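Local coordinates for F420-reducing hydrogenase, subunit beta (Methanothermobacter marburgensis, PDB 4OMF), which probably carries electrons from its iron-sulfur cluster through FAD to coenzyme F420, as the beta subunit of the F420-reducing hydrogenase, at residues G27-T30 with G31-Y35; E136-Y140 with T141-T145; L151-S154 with M155-E159; L177-P180 with L181-H185; P249-G252 with L253-K256. All blocks are in the same frame, centred on the assembly; numbering follows the deposited sequence.

Interaction 1: residues G27-T30 with G31-Y35; sequences GIVT and GLLAY. With FAD (flavin-adenine dinucleotide), chain R.
Val-29 and Leu-33, one helical turn apart, lie side by side and point the same way, Val-29 CG1 meeting Leu-33 CD1 at 3.7 Å. CG1 of the valine can do this because it stands anti to the backbone N (chi1 -179°); that same methyl also reaches the ribose hydroxyl O3B of FAD, while CG2 lies near the pyrophosphate. Behind the methyls, the first turn of helix 28-39 is built by i to i+4 bonds, among them Leu-33 N to Val-29 O at 3.0 Å, the straightest of the four at 168°.

The N-terminal end of this turn, where Val-29 sits, also receives the pyrophosphate of FAD. Gly-27, the N-cap, gives its N to FAD O2P at 2.9 Å, and Val-29 N binds FAD O1P at 3.2 Å, with a weaker bond from Ile-28 N to the same oxygen. Thr-30 holds FAD O2A twice, through its backbone N and through OG1 at 2.6 Å. A helix N terminus set against a pyrophosphate like this would probably help balance the negative charge. Gly-27 has positive phi, and a side chain at Gly-31 would probably crowd Gly-27 O.

Farther out, Val-29 packs on Val-130 and Ile-132 of strand 126-132, Leu-32 on Ile-229 and Ala-233 of helix 224-235, and Leu-33 on Leu-68 of helix 65-70.

Interaction 2: residues E136-Y140 with T141-T145; sequences ENFPY and TSLQT. With FAD (flavin-adenine dinucleotide), chain R; SF4 (iron/sulfur cluster), chain N.
Pro-139, Ser-142 and Leu-143 meet at a helix start: the loop after strand 126-132, which passes both cofactors, turns here into helix 140-150 with Pro-139 as N-cap. Pro-139 O accepts two weak bonds, from Ser-142 N at 3.0 Å and Leu-143 N at 3.3 Å. The first full turn follows with Gln-144 N to Tyr-140 O, 3.0 Å and in the carbonyl plane.

Side chains pack along the turn. The Gln-144 amide crosses the Tyr-140 ring with the two planes 41° apart, NE2 coming to 3.5 Å from CE1. With its CG anti to the backbone N (chi1 -173°), the tyrosine extends its ring past this amide, and OH is hydrogen-bonded to Phe-54 O. Phe-138 meets the turn through its CB, 4.2 Å from Leu-143 CD2, while Pro-139 CD lies against Ser-142 OG, which bonds to Tyr-187 O.

Upstream, Asn-137 touches both redox groups: its CB is 3.5 Å from S2 of the iron-sulfur cluster and OD1 is 3.4 Å from the flavin methyl C7M. OD1 also takes Phe-138 N from above its carbonyl plane, and ND2 bonds to Thr-77 O, so the amide is held at both ends.

Thr-141 bonds through OG1 to the backbone of a neighbouring protein chain, and Phe-138, in the loop leading from strand 126-132, stacks edge-to-face with Phe-146 farther along helix 140-150.

Interaction 3: residues L151-S154 with M155-E159; sequences LGVS and MELVE
Between Val-153 and Leu-157 the backbone changes from extended to helical: Val-153 and Ser-154 have stretched phi/psi, and Met-155 to Leu-157 coil like a helix but do not form its full bonding pattern. One weak bond crosses the turn, Leu-157 N to Ser-154 O at 3.1 Å with an N-H...O angle of 133°. Within 155-159, Val-158 N bonds to Met-155 O at 3.2 Å. Before the turn, Gly-152 leaves the end of helix 140-150 with positive phi. The whole piece is thus a connector, taking the chain from that helix to strand 160-164, the first of the three-stranded antiparallel sheet.

Leu-157 carries most of the side-chain contact, dividing its two methyls. CD2 meets Val-153 CB at 3.9 Å, the two side chains set obliquely; CD1 goes to Ser-154 OG at 3.4 Å. The hydroxyl is placed for this by a chi1 of 71°, which tucks OG between the backbone N and the carbonyl carbon. Val-158, which is buried, brings CG2 3.6 Å from Ser-154 O; it and Val-153 pack on Ile-147 of helix 140-150. Met-155, folded at chi2 and chi3, joins them there and also covers Phe-54 and Trp-55, whereas Glu-156 and Leu-157 are exposed.

Interaction 4: residues L177-P180 with L181-H185; sequences LTLP and LKETH
Glu-183 folds back over Leu-179 and Pro-180 where strand 176-180, an outermost strand of the three-stranded antiparallel sheet, runs into a 3-10 turn. The tight part is this glutamate against both residues. Glu-183 OE2 comes to 3.6 Å from Leu-179 CD2, the side chains crossing at about a right angle, and OE2 also makes a salt bridge with Lys-150 of helix 140-150. A chi1 of -164° swings CG away from the backbone N, and the extended chain carries OE1 to 3.3 Å from Pro-180 CD. Glu-183 N bonds to Pro-180 O at 2.9 Å from well above the carbonyl plane. A glutamine in its place would probably leave Lys-150 without its charged mate. The solvent side is looser: Pro-180 is exposed on its outer surface, and so is Lys-182, whose chain leads away from the strand. Leu-181 O takes two donors, Thr-184 N at 2.8 Å and, in its carbonyl plane, Thr-184 OG1 at 2.7 Å.

Interaction 5: residues P249-G252 with L253-K256; sequences PGLG and LLEK
Pro-249 and Leu-253 make the closest apolar contact, Pro-249 CG to Leu-253 CD2 at 3.6 Å, with the ring and the leucine branch set aslant. Three residues apart, Leu-251 and Leu-254 cross obliquely, Leu-251 CD1 meeting Leu-254 CD2 at 4.0 Å. Leu-254 is buried, packing on Tyr-133, Tyr-198 and Val-199 with its side chain about 6 Å from FAD, while Leu-251 touches Leu-3.

These residues open helix 251-275, with Gly-250 as the N-cap. Its backbone angles would press a side chain against the carbonyl of Pro-249, and a cis peptide bond precedes that proline, so the chain enters the helix through a sharply shaped lead-in.

The first backbone bond, Leu-253 N to Gly-250 O, is weak at 3.4 Å; the next two are regular. Glu-255 N to Leu-251 O is 2.9 Å and nearly straight at 169°. Lys-256 N follows on Gly-252 O at 3.0 Å.

The charged side chain of Glu-255 lies back over Leu-251: CG is 3.2 Å from Leu-251 O, and OE2 is 3.7 Å from Leu-251 CG. With alanine in place of Glu-255, the chain lying over Leu-251 O and CG would be gone, which is likely to bare Leu-251 and let its branch turn more freely. Lys-256, exposed, bends at chi2 and chi3 and leads off from the turn.

In the fold
Each contact lies within one continuous piece of chain, so the five follow in series; none nests in or crosses another, and none closes a long loop. Interaction 1 starts helix 28-39. Interaction 2, about 27 Å away between centres and across the chain's centre, starts helix 140-150; both touch FAD. Interaction 3 leaves that helix for the three-stranded sheet, and interaction 4 leaves the sheet's last strand. Interactions 2, 3 and 4 form a cluster: Tyr-140 OH packs on Met-155 CG, Leu-151 lies against Leu-177 and Leu-179, and Phe-138 CZ reaches Thr-184 OG1. Interaction 5 opens the late helix 251-275, touching none of the others.

Interaction 1: residues G27-T30 with G31-Y35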
# COMPACT_ATOMS: atom_id res chain seq x y z
N GLY C 27 -4.21 2.51 -44.05
CA GLY C 27 -2.80 2.59 -43.68
C GLY C 27 -2.37 4.01 -43.39
O GLY C 27 -1.22 4.39 -43.61
N ILE C 28 -3.30 4.80 -42.89
CA ILE C 28 -3.02 6.20 -42.61
C ILE C 28 -2.07 6.33 -41.42
O ILE C 28 -1.14 7.14 -41.44
CB ILE C 28 -4.32 6.98 -42.33
CG1 ILE C 28 -5.33 6.77 -43.45
CG2 ILE C 28 -4.02 8.47 -42.12
CD1 ILE C 28 -4.84 7.11 -44.86
N VAL C 29 -2.29 5.53 -40.38
CA VAL C 29 -1.45 5.67 -39.21
C VAL C 29 -0.03 5.24 -39.52
O VAL C 29 0.92 5.99 -39.27
CB VAL C 29 -1.96 4.85 -38.02
CG1 VAL C 29 -1.04 5.05 -36.81
CG2 VAL C 29 -3.39 5.28 -37.71
N THR C 30 0.13 4.05 -40.08
CA THR C 30 1.48 3.54 -40.36
C THR C 30 2.19 4.43 -41.40
O THR C 30 3.36 4.77 -41.25
CB THR C 30 1.44 2.08 -40.85
OG1 THR C 30 0.91 1.23 -39.82
CG2 THR C 30 2.85 1.61 -41.23
N GLY C 31 1.47 4.79 -42.46
CA GLY C 31 2.01 5.65 -43.51
C GLY C 31 2.42 7.03 -43.00
O GLY C 31 3.47 7.55 -43.39
N LEU C 32 1.62 7.62 -42.14
CA LEU C 32 1.92 8.97 -41.69
C LEU C 32 3.05 9.01 -40.66
O LEU C 32 3.92 9.89 -40.73
CB LEU C 32 0.67 9.63 -41.10
CG LEU C 32 0.76 11.14 -40.90
CD1 LEU C 32 1.05 11.87 -42.21
CD2 LEU C 32 -0.55 11.60 -40.28
N LEU C 33 3.07 8.04 -39.75
CA LEU C 33 4.15 7.94 -38.78
C LEU C 33 5.45 7.61 -39.51
O LEU C 33 6.52 8.12 -39.17
CB LEU C 33 3.87 6.87 -37.71
CG LEU C 33 2.73 7.25 -36.74
CD1 LEU C 33 2.40 6.07 -35.83
CD2 LEU C 33 3.09 8.49 -35.94
N ALA C 34 5.35 6.77 -40.53
CA ALA C 34 6.55 6.40 -41.29
C ALA C 34 7.10 7.61 -42.04
O ALA C 34 8.31 7.80 -42.13
CB ALA C 34 6.25 5.27 -42.27
N TYR C 35 6.20 8.42 -42.59
CA TYR C 35 6.63 9.61 -43.31
C TYR C 35 7.30 10.60 -42.36
O TYR C 35 8.37 11.15 -42.67
CB TYR C 35 5.44 10.28 -44.00
CG TYR C 35 5.79 11.62 -44.57
CD1 TYR C 35 6.57 11.71 -45.72
CD2 TYR C 35 5.38 12.80 -43.96
CE1 TYR C 35 6.92 12.92 -46.25
CE2 TYR C 35 5.73 14.03 -44.49
CZ TYR C 35 6.50 14.08 -45.64
OH TYR C 35 6.87 15.28 -46.20
PA FAD R . -2.66 0.91 -39.58
O1A FAD R . -3.33 -0.43 -39.65
O2A FAD R . -1.61 1.37 -40.55
O5B FAD R . -2.03 1.04 -38.12
C5B FAD R . -2.94 0.83 -37.03
C4B FAD R . -2.36 1.54 -35.81
O4B FAD R . -3.27 1.40 -34.71
C3B FAD R . -1.04 0.89 -35.40
O3B FAD R . -0.01 1.87 -35.19
C2B FAD R . -1.38 0.22 -34.08
O2B FAD R . -0.26 0.26 -33.18
C1B FAD R . -2.55 1.02 -33.55
N9A FAD R . -3.40 0.19 -32.68
C8A FAD R . -3.92 -1.01 -33.01
N7A FAD R . -4.66 -1.50 -31.99
C5A FAD R . -4.60 -0.58 -30.98
C6A FAD R . -5.13 -0.49 -29.61
N6A FAD R . -5.89 -1.48 -29.07
N1A FAD R . -4.84 0.62 -28.91
C2A FAD R . -4.06 1.61 -29.41
N3A FAD R . -3.52 1.59 -30.65
C4A FAD R . -3.76 0.52 -31.45
N1 FAD R . -12.46 2.73 -36.51
C2 FAD R . -13.69 3.32 -36.81
O2 FAD R . -13.88 3.77 -37.96
N3 FAD R . -14.68 3.34 -35.83
C4 FAD R . -14.44 2.84 -34.57
O4 FAD R . -15.34 2.92 -33.71
C4X FAD R . -13.53 1.72 -34.49
N5 FAD R . -13.38 1.13 -33.13
C5X FAD R . -11.98 1.06 -32.71
C6 FAD R . -11.79 0.56 -31.41
C7 FAD R . -10.50 0.24 -30.97
C7M FAD R . -10.28 -0.29 -29.56
C8 FAD R . -9.43 0.41 -31.85
C8M FAD R . -7.99 0.10 -31.49
C9 FAD R . -9.62 0.90 -33.16
C9A FAD R . -10.91 1.14 -33.63
N10 FAD R . -11.10 1.73 -34.91
C10 FAD R . -12.37 1.90 -35.42
C1' FAD R . -10.00 2.24 -35.74
C2' FAD R . -9.49 1.26 -36.77
O2' FAD R . -9.82 -0.03 -36.54
C3' FAD R . -8.22 1.52 -37.16
O3' FAD R . -7.29 1.22 -36.22
C4' FAD R . -7.98 2.84 -37.89
O4' FAD R . -8.88 3.01 -39.00
C5' FAD R . -6.53 2.95 -38.35
O5' FAD R . -6.32 2.13 -39.49
P FAD R . -5.06 2.36 -40.45
O1P FAD R . -5.03 3.83 -40.78
O2P FAD R . -5.11 1.37 -41.58
O3P FAD R . -3.81 2.05 -39.46

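Interaction 2: residues E136-Y140 with T141-T145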
# COMPACT_ATOMS: atom_id res chain seq x y z
N GLU C 136 -15.91 1.51 -28.63
CA GLU C 136 -15.84 0.65 -27.44
C GLU C 136 -14.53 -0.10 -27.47
O GLU C 136 -13.95 -0.28 -28.54
CB GLU C 136 -17.01 -0.35 -27.40
CG GLU C 136 -17.05 -1.34 -28.55
CD GLU C 136 -17.92 -0.89 -29.71
OE1 GLU C 136 -17.48 -1.01 -30.88
OE2 GLU C 136 -19.06 -0.43 -29.47
N ASN C 137 -14.07 -0.55 -26.30
CA ASN C 137 -12.96 -1.49 -26.26
C ASN C 137 -13.28 -2.67 -25.32
O ASN C 137 -14.15 -2.56 -24.48
CB ASN C 137 -11.66 -0.79 -25.84
CG ASN C 137 -10.42 -1.47 -26.40
OD1 ASN C 137 -10.52 -2.51 -27.05
ND2 ASN C 137 -9.25 -0.88 -26.16
N PHE C 138 -12.60 -3.79 -25.52
CA PHE C 138 -12.94 -5.07 -24.86
C PHE C 138 -11.82 -5.64 -24.00
O PHE C 138 -10.66 -5.61 -24.38
CB PHE C 138 -13.32 -6.13 -25.92
CG PHE C 138 -14.49 -5.75 -26.77
CD1 PHE C 138 -15.79 -5.98 -26.33
CD2 PHE C 138 -14.30 -5.15 -28.01
CE1 PHE C 138 -16.89 -5.61 -27.10
CE2 PHE C 138 -15.40 -4.78 -28.78
CZ PHE C 138 -16.69 -5.01 -28.32
N PRO C 139 -12.17 -6.17 -22.81
CA PRO C 139 -11.15 -6.97 -22.13
C PRO C 139 -10.77 -8.16 -23.03
O PRO C 139 -11.56 -8.59 -23.88
CB PRO C 139 -11.83 -7.42 -20.84
CG PRO C 139 -13.02 -6.49 -20.67
CD PRO C 139 -13.43 -6.07 -22.05
N TYR C 140 -9.57 -8.68 -22.85
CA TYR C 140 -9.08 -9.77 -23.69
C TYR C 140 -9.99 -11.01 -23.60
O TYR C 140 -10.26 -11.67 -24.61
CB TYR C 140 -7.65 -10.14 -23.30
CG TYR C 140 -7.00 -11.15 -24.25
CD1 TYR C 140 -6.70 -12.45 -23.82
CD2 TYR C 140 -6.70 -10.80 -25.56
CE1 TYR C 140 -6.10 -13.38 -24.68
CE2 TYR C 140 -6.10 -11.72 -26.44
CZ TYR C 140 -5.82 -13.01 -25.98
OH TYR C 140 -5.21 -13.91 -26.82
N THR C 141 -10.51 -11.30 -22.40
CA THR C 141 -11.40 -12.45 -22.24
C THR C 141 -12.69 -12.31 -23.04
O THR C 141 -13.24 -13.31 -23.49
CB THR C 141 -11.76 -12.69 -20.76
OG1 THR C 141 -12.05 -11.43 -20.16
CG2 THR C 141 -10.62 -13.39 -20.03
N SER C 142 -13.16 -11.08 -23.23
CA SER C 142 -14.32 -10.87 -24.07
C SER C 142 -14.00 -11.21 -25.51
O SER C 142 -14.79 -11.86 -26.18
CB SER C 142 -14.81 -9.42 -23.97
OG SER C 142 -15.46 -9.23 -22.73
N LEU C 143 -12.83 -10.80 -26.00
CA LEU C 143 -12.44 -11.23 -27.35
C LEU C 143 -12.40 -12.75 -27.45
O LEU C 143 -12.87 -13.32 -28.43
CB LEU C 143 -11.09 -10.66 -27.76
CG LEU C 143 -11.01 -9.16 -28.03
CD1 LEU C 143 -9.63 -8.84 -28.64
CD2 LEU C 143 -12.13 -8.74 -28.96
N GLN C 144 -11.88 -13.40 -26.42
CA GLN C 144 -11.86 -14.86 -26.41
C GLN C 144 -13.27 -15.45 -26.47
O GLN C 144 -13.48 -16.46 -27.15
CB GLN C 144 -11.12 -15.38 -25.18
CG GLN C 144 -9.61 -15.28 -25.31
CD GLN C 144 -8.91 -15.65 -24.03
OE1 GLN C 144 -9.34 -15.25 -22.95
NE2 GLN C 144 -7.83 -16.43 -24.13
N THR C 145 -14.21 -14.86 -25.74
CA THR C 145 -15.60 -15.33 -25.82
C THR C 145 -16.12 -15.22 -27.26
O THR C 145 -16.72 -16.17 -27.77
CB THR C 145 -16.55 -14.53 -24.90
OG1 THR C 145 -16.16 -14.73 -23.53
CG2 THR C 145 -18.00 -15.04 -25.07
PA FAD R . -2.66 0.91 -39.58
O1A FAD R . -3.33 -0.43 -39.65
O2A FAD R . -1.61 1.37 -40.55
O5B FAD R . -2.03 1.04 -38.12
C5B FAD R . -2.94 0.83 -37.03
C4B FAD R . -2.36 1.54 -35.81
O4B FAD R . -3.27 1.40 -34.71
C3B FAD R . -1.04 0.89 -35.40
O3B FAD R . -0.01 1.87 -35.19
C2B FAD R . -1.38 0.22 -34.08
O2B FAD R . -0.26 0.26 -33.18
C1B FAD R . -2.55 1.02 -33.55
N9A FAD R . -3.40 0.19 -32.68
C8A FAD R . -3.92 -1.01 -33.01
N7A FAD R . -4.66 -1.50 -31.99
C5A FAD R . -4.60 -0.58 -30.98
C6A FAD R . -5.13 -0.49 -29.61
N6A FAD R . -5.89 -1.48 -29.07
N1A FAD R . -4.84 0.62 -28.91
C2A FAD R . -4.06 1.61 -29.41
N3A FAD R . -3.52 1.59 -30.65
C4A FAD R . -3.76 0.52 -31.45
N1 FAD R . -12.46 2.73 -36.51
C2 FAD R . -13.69 3.32 -36.81
O2 FAD R . -13.88 3.77 -37.96
N3 FAD R . -14.68 3.34 -35.83
C4 FAD R . -14.44 2.84 -34.57
O4 FAD R . -15.34 2.92 -33.71
C4X FAD R . -13.53 1.72 -34.49
N5 FAD R . -13.38 1.13 -33.13
C5X FAD R . -11.98 1.06 -32.71
C6 FAD R . -11.79 0.56 -31.41
C7 FAD R . -10.50 0.24 -30.97
C7M FAD R . -10.28 -0.29 -29.56
C8 FAD R . -9.43 0.41 -31.85
C8M FAD R . -7.99 0.10 -31.49
C9 FAD R . -9.62 0.90 -33.16
C9A FAD R . -10.91 1.14 -33.63
N10 FAD R . -11.10 1.73 -34.91
C10 FAD R . -12.37 1.90 -35.42
C1' FAD R . -10.00 2.24 -35.74
C2' FAD R . -9.49 1.26 -36.77
O2' FAD R . -9.82 -0.03 -36.54
C3' FAD R . -8.22 1.52 -37.16
O3' FAD R . -7.29 1.22 -36.22
C4' FAD R . -7.98 2.84 -37.89
O4' FAD R . -8.88 3.01 -39.00
C5' FAD R . -6.53 2.95 -38.35
O5' FAD R . -6.32 2.13 -39.49
P FAD R . -5.06 2.36 -40.45
O1P FAD R . -5.03 3.83 -40.78
O2P FAD R . -5.11 1.37 -41.58
O3P FAD R . -3.81 2.05 -39.46
FE1 SF4 N . -11.72 4.86 -24.74
FE2 SF4 N . -14.05 5.97 -25.35
FE3 SF4 N . -14.01 3.44 -24.50
FE4 SF4 N . -13.01 3.99 -26.94
S1 SF4 N . -15.22 4.24 -26.29
S2 SF4 N . -11.99 2.68 -25.31
S3 SF4 N . -12.18 6.08 -26.65
S4 SF4 N . -13.44 5.28 -23.25

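Interaction 3: residues L151-S154 with M155-E159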
# COMPACT_ATOMS: atom_id res chain seq x y z
N LEU C 151 -17.58 -18.25 -31.95
CA LEU C 151 -17.26 -18.55 -33.35
C LEU C 151 -16.52 -19.88 -33.52
O LEU C 151 -16.31 -20.35 -34.64
CB LEU C 151 -16.44 -17.41 -33.97
CG LEU C 151 -17.22 -16.09 -34.09
CD1 LEU C 151 -16.36 -14.97 -34.64
CD2 LEU C 151 -18.47 -16.30 -34.96
N GLY C 152 -16.10 -20.48 -32.41
CA GLY C 152 -15.52 -21.81 -32.47
C GLY C 152 -14.17 -21.95 -33.16
O GLY C 152 -13.86 -23.00 -33.74
N VAL C 153 -13.36 -20.90 -33.14
CA VAL C 153 -11.97 -21.08 -33.56
C VAL C 153 -11.07 -20.75 -32.36
O VAL C 153 -11.42 -21.11 -31.23
CB VAL C 153 -11.62 -20.24 -34.81
CG1 VAL C 153 -12.38 -20.81 -36.02
CG2 VAL C 153 -11.98 -18.76 -34.62
N SER C 154 -9.94 -20.11 -32.59
CA SER C 154 -9.05 -19.71 -31.48
C SER C 154 -8.32 -18.44 -31.86
O SER C 154 -8.35 -18.02 -33.01
CB SER C 154 -8.06 -20.81 -31.14
OG SER C 154 -7.07 -20.93 -32.17
N MET C 155 -7.65 -17.83 -30.89
CA MET C 155 -7.00 -16.55 -31.14
C MET C 155 -5.90 -16.74 -32.20
O MET C 155 -5.68 -15.87 -33.04
CB MET C 155 -6.45 -15.98 -29.82
CG MET C 155 -7.54 -15.74 -28.76
SD MET C 155 -8.86 -14.62 -29.30
CE MET C 155 -7.95 -13.11 -29.55
N GLU C 156 -5.25 -17.90 -32.18
CA GLU C 156 -4.15 -18.17 -33.08
C GLU C 156 -4.62 -18.32 -34.53
O GLU C 156 -3.85 -18.07 -35.46
CB GLU C 156 -3.40 -19.42 -32.61
CG GLU C 156 -2.20 -19.85 -33.44
CD GLU C 156 -1.63 -21.19 -32.99
OE1 GLU C 156 -2.41 -22.07 -32.55
OE2 GLU C 156 -0.39 -21.36 -33.08
N LEU C 157 -5.87 -18.75 -34.73
CA LEU C 157 -6.43 -18.90 -36.09
C LEU C 157 -6.87 -17.57 -36.71
O LEU C 157 -7.16 -17.52 -37.90
CB LEU C 157 -7.61 -19.87 -36.09
CG LEU C 157 -7.30 -21.35 -36.38
CD1 LEU C 157 -6.37 -21.91 -35.33
CD2 LEU C 157 -8.58 -22.15 -36.44
N VAL C 158 -6.95 -16.51 -35.90
CA VAL C 158 -7.40 -15.19 -36.42
C VAL C 158 -6.26 -14.45 -37.13
O VAL C 158 -5.23 -14.14 -36.51
CB VAL C 158 -7.97 -14.32 -35.28
CG1 VAL C 158 -8.27 -12.91 -35.77
CG2 VAL C 158 -9.24 -14.99 -34.70
N GLU C 159 -6.42 -14.19 -38.43
CA GLU C 159 -5.44 -13.43 -39.19
C GLU C 159 -5.72 -11.92 -39.18
O GLU C 159 -4.80 -11.12 -39.32
CB GLU C 159 -5.37 -13.92 -40.64
CG GLU C 159 -4.89 -15.36 -40.72
CD GLU C 159 -4.61 -15.84 -42.13
OE1 GLU C 159 -5.05 -15.19 -43.10
OE2 GLU C 159 -3.95 -16.90 -42.27

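Interaction 4: residues L177-P180 with L181-H185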
# COMPACT_ATOMS: atom_id res chain seq x y z
N LEU C 177 -15.70 -15.15 -40.55
CA LEU C 177 -16.73 -15.47 -39.54
C LEU C 177 -17.24 -14.19 -38.91
O LEU C 177 -16.47 -13.26 -38.66
CB LEU C 177 -16.15 -16.38 -38.45
CG LEU C 177 -15.46 -17.65 -38.95
CD1 LEU C 177 -14.68 -18.31 -37.82
CD2 LEU C 177 -16.50 -18.59 -39.50
N THR C 178 -18.54 -14.12 -38.63
CA THR C 178 -19.07 -12.89 -38.05
C THR C 178 -20.06 -13.13 -36.92
O THR C 178 -20.66 -14.21 -36.79
CB THR C 178 -19.78 -12.01 -39.12
OG1 THR C 178 -20.94 -12.70 -39.61
CG2 THR C 178 -18.86 -11.71 -40.30
N LEU C 179 -20.22 -12.09 -36.11
CA LEU C 179 -21.23 -11.99 -35.06
C LEU C 179 -21.95 -10.66 -35.25
O LEU C 179 -21.32 -9.68 -35.64
CB LEU C 179 -20.59 -12.03 -33.66
CG LEU C 179 -19.94 -13.29 -33.13
CD1 LEU C 179 -19.24 -12.99 -31.81
CD2 LEU C 179 -20.97 -14.41 -32.96
N PRO C 180 -23.26 -10.61 -34.95
CA PRO C 180 -23.91 -9.29 -34.91
C PRO C 180 -23.25 -8.43 -33.84
O PRO C 180 -22.95 -8.92 -32.75
CB PRO C 180 -25.37 -9.61 -34.54
CG PRO C 180 -25.53 -11.10 -34.84
CD PRO C 180 -24.18 -11.72 -34.65
N LEU C 181 -23.01 -7.17 -34.14
CA LEU C 181 -22.27 -6.34 -33.19
C LEU C 181 -23.07 -6.17 -31.89
O LEU C 181 -22.50 -6.07 -30.81
CB LEU C 181 -21.96 -4.99 -33.82
CG LEU C 181 -20.87 -4.15 -33.17
CD1 LEU C 181 -19.57 -4.91 -33.08
CD2 LEU C 181 -20.70 -2.88 -33.99
N LYS C 182 -24.40 -6.15 -31.99
CA LYS C 182 -25.19 -6.01 -30.78
C LYS C 182 -24.96 -7.19 -29.83
O LYS C 182 -25.21 -7.09 -28.63
CB LYS C 182 -26.69 -5.87 -31.09
CG LYS C 182 -27.44 -7.18 -31.29
CD LYS C 182 -28.92 -6.89 -31.57
CE LYS C 182 -29.74 -8.18 -31.65
NZ LYS C 182 -31.19 -7.91 -31.91
N GLU C 183 -24.47 -8.30 -30.37
CA GLU C 183 -24.17 -9.46 -29.55
C GLU C 183 -22.95 -9.20 -28.65
O GLU C 183 -22.71 -9.94 -27.69
CB GLU C 183 -23.95 -10.68 -30.44
CG GLU C 183 -24.01 -12.02 -29.74
CD GLU C 183 -24.17 -13.17 -30.72
OE1 GLU C 183 -24.91 -13.01 -31.70
OE2 GLU C 183 -23.53 -14.22 -30.50
N THR C 184 -22.18 -8.15 -28.93
CA THR C 184 -21.00 -7.86 -28.12
C THR C 184 -21.34 -6.90 -26.98
O THR C 184 -20.51 -6.64 -26.13
CB THR C 184 -19.85 -7.24 -28.96
OG1 THR C 184 -20.23 -5.93 -29.39
CG2 THR C 184 -19.56 -8.11 -30.18
N HIS C 185 -22.55 -6.34 -27.01
CA HIS C 185 -23.01 -5.46 -25.93
C HIS C 185 -22.97 -6.10 -24.55
O HIS C 185 -23.51 -7.19 -24.34
CB HIS C 185 -24.45 -4.99 -26.20
CG HIS C 185 -24.57 -4.08 -27.38
ND1 HIS C 185 -23.48 -3.58 -28.05
CD2 HIS C 185 -25.66 -3.58 -28.01
CE1 HIS C 185 -23.88 -2.82 -29.05
NE2 HIS C 185 -25.20 -2.80 -29.05

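Interaction 5: residues P249-G252 with L253-K256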
# COMPACT_ATOMS: atom_id res chain seq x y z
N PRO C 249 -19.81 5.17 -47.87
CA PRO C 249 -21.08 5.81 -47.47
C PRO C 249 -20.97 7.32 -47.24
O PRO C 249 -21.97 8.02 -47.37
CB PRO C 249 -21.44 5.09 -46.16
CG PRO C 249 -20.18 4.47 -45.69
CD PRO C 249 -19.42 4.11 -46.91
N GLY C 250 -19.79 7.80 -46.90
CA GLY C 250 -19.60 9.23 -46.76
C GLY C 250 -19.82 9.75 -45.35
O GLY C 250 -19.97 8.98 -44.40
N LEU C 251 -19.86 11.08 -45.24
CA LEU C 251 -19.87 11.77 -43.96
C LEU C 251 -21.15 11.56 -43.14
O LEU C 251 -21.14 11.66 -41.91
CB LEU C 251 -19.64 13.27 -44.19
CG LEU C 251 -19.07 14.11 -43.06
CD1 LEU C 251 -17.78 13.49 -42.53
CD2 LEU C 251 -18.83 15.54 -43.54
N GLY C 252 -22.25 11.27 -43.83
CA GLY C 252 -23.53 11.08 -43.16
C GLY C 252 -23.48 9.95 -42.14
O GLY C 252 -24.05 10.04 -41.04
N LEU C 253 -22.79 8.87 -42.49
CA LEU C 253 -22.72 7.72 -41.59
C LEU C 253 -21.83 8.04 -40.40
O LEU C 253 -22.14 7.68 -39.28
CB LEU C 253 -22.21 6.47 -42.33
CG LEU C 253 -21.96 5.23 -41.48
CD1 LEU C 253 -23.24 4.78 -40.75
CD2 LEU C 253 -21.37 4.08 -42.31
N LEU C 254 -20.73 8.74 -40.67
CA LEU C 254 -19.81 9.15 -39.61
C LEU C 254 -20.55 10.05 -38.61
O LEU C 254 -20.47 9.84 -37.40
CB LEU C 254 -18.59 9.87 -40.20
CG LEU C 254 -17.43 10.16 -39.24
CD1 LEU C 254 -16.94 8.88 -38.55
CD2 LEU C 254 -16.28 10.83 -39.96
N GLU C 255 -21.27 11.04 -39.12
CA GLU C 255 -22.00 11.95 -38.25
C GLU C 255 -23.10 11.21 -37.47
O GLU C 255 -23.37 11.54 -36.32
CB GLU C 255 -22.60 13.10 -39.05
CG GLU C 255 -21.53 13.99 -39.68
CD GLU C 255 -22.08 14.97 -40.71
OE1 GLU C 255 -23.13 14.67 -41.33
OE2 GLU C 255 -21.46 16.03 -40.91
N LYS C 256 -23.71 10.21 -38.09
CA LYS C 256 -24.76 9.46 -37.41
C LYS C 256 -24.18 8.75 -36.19
O LYS C 256 -24.69 8.88 -35.08
CB LYS C 256 -25.42 8.44 -38.33
CG LYS C 256 -26.68 7.82 -37.71
CD LYS C 256 -26.85 6.36 -38.10
CE LYS C 256 -26.92 6.19 -39.61
NZ LYS C 256 -26.85 4.75 -39.99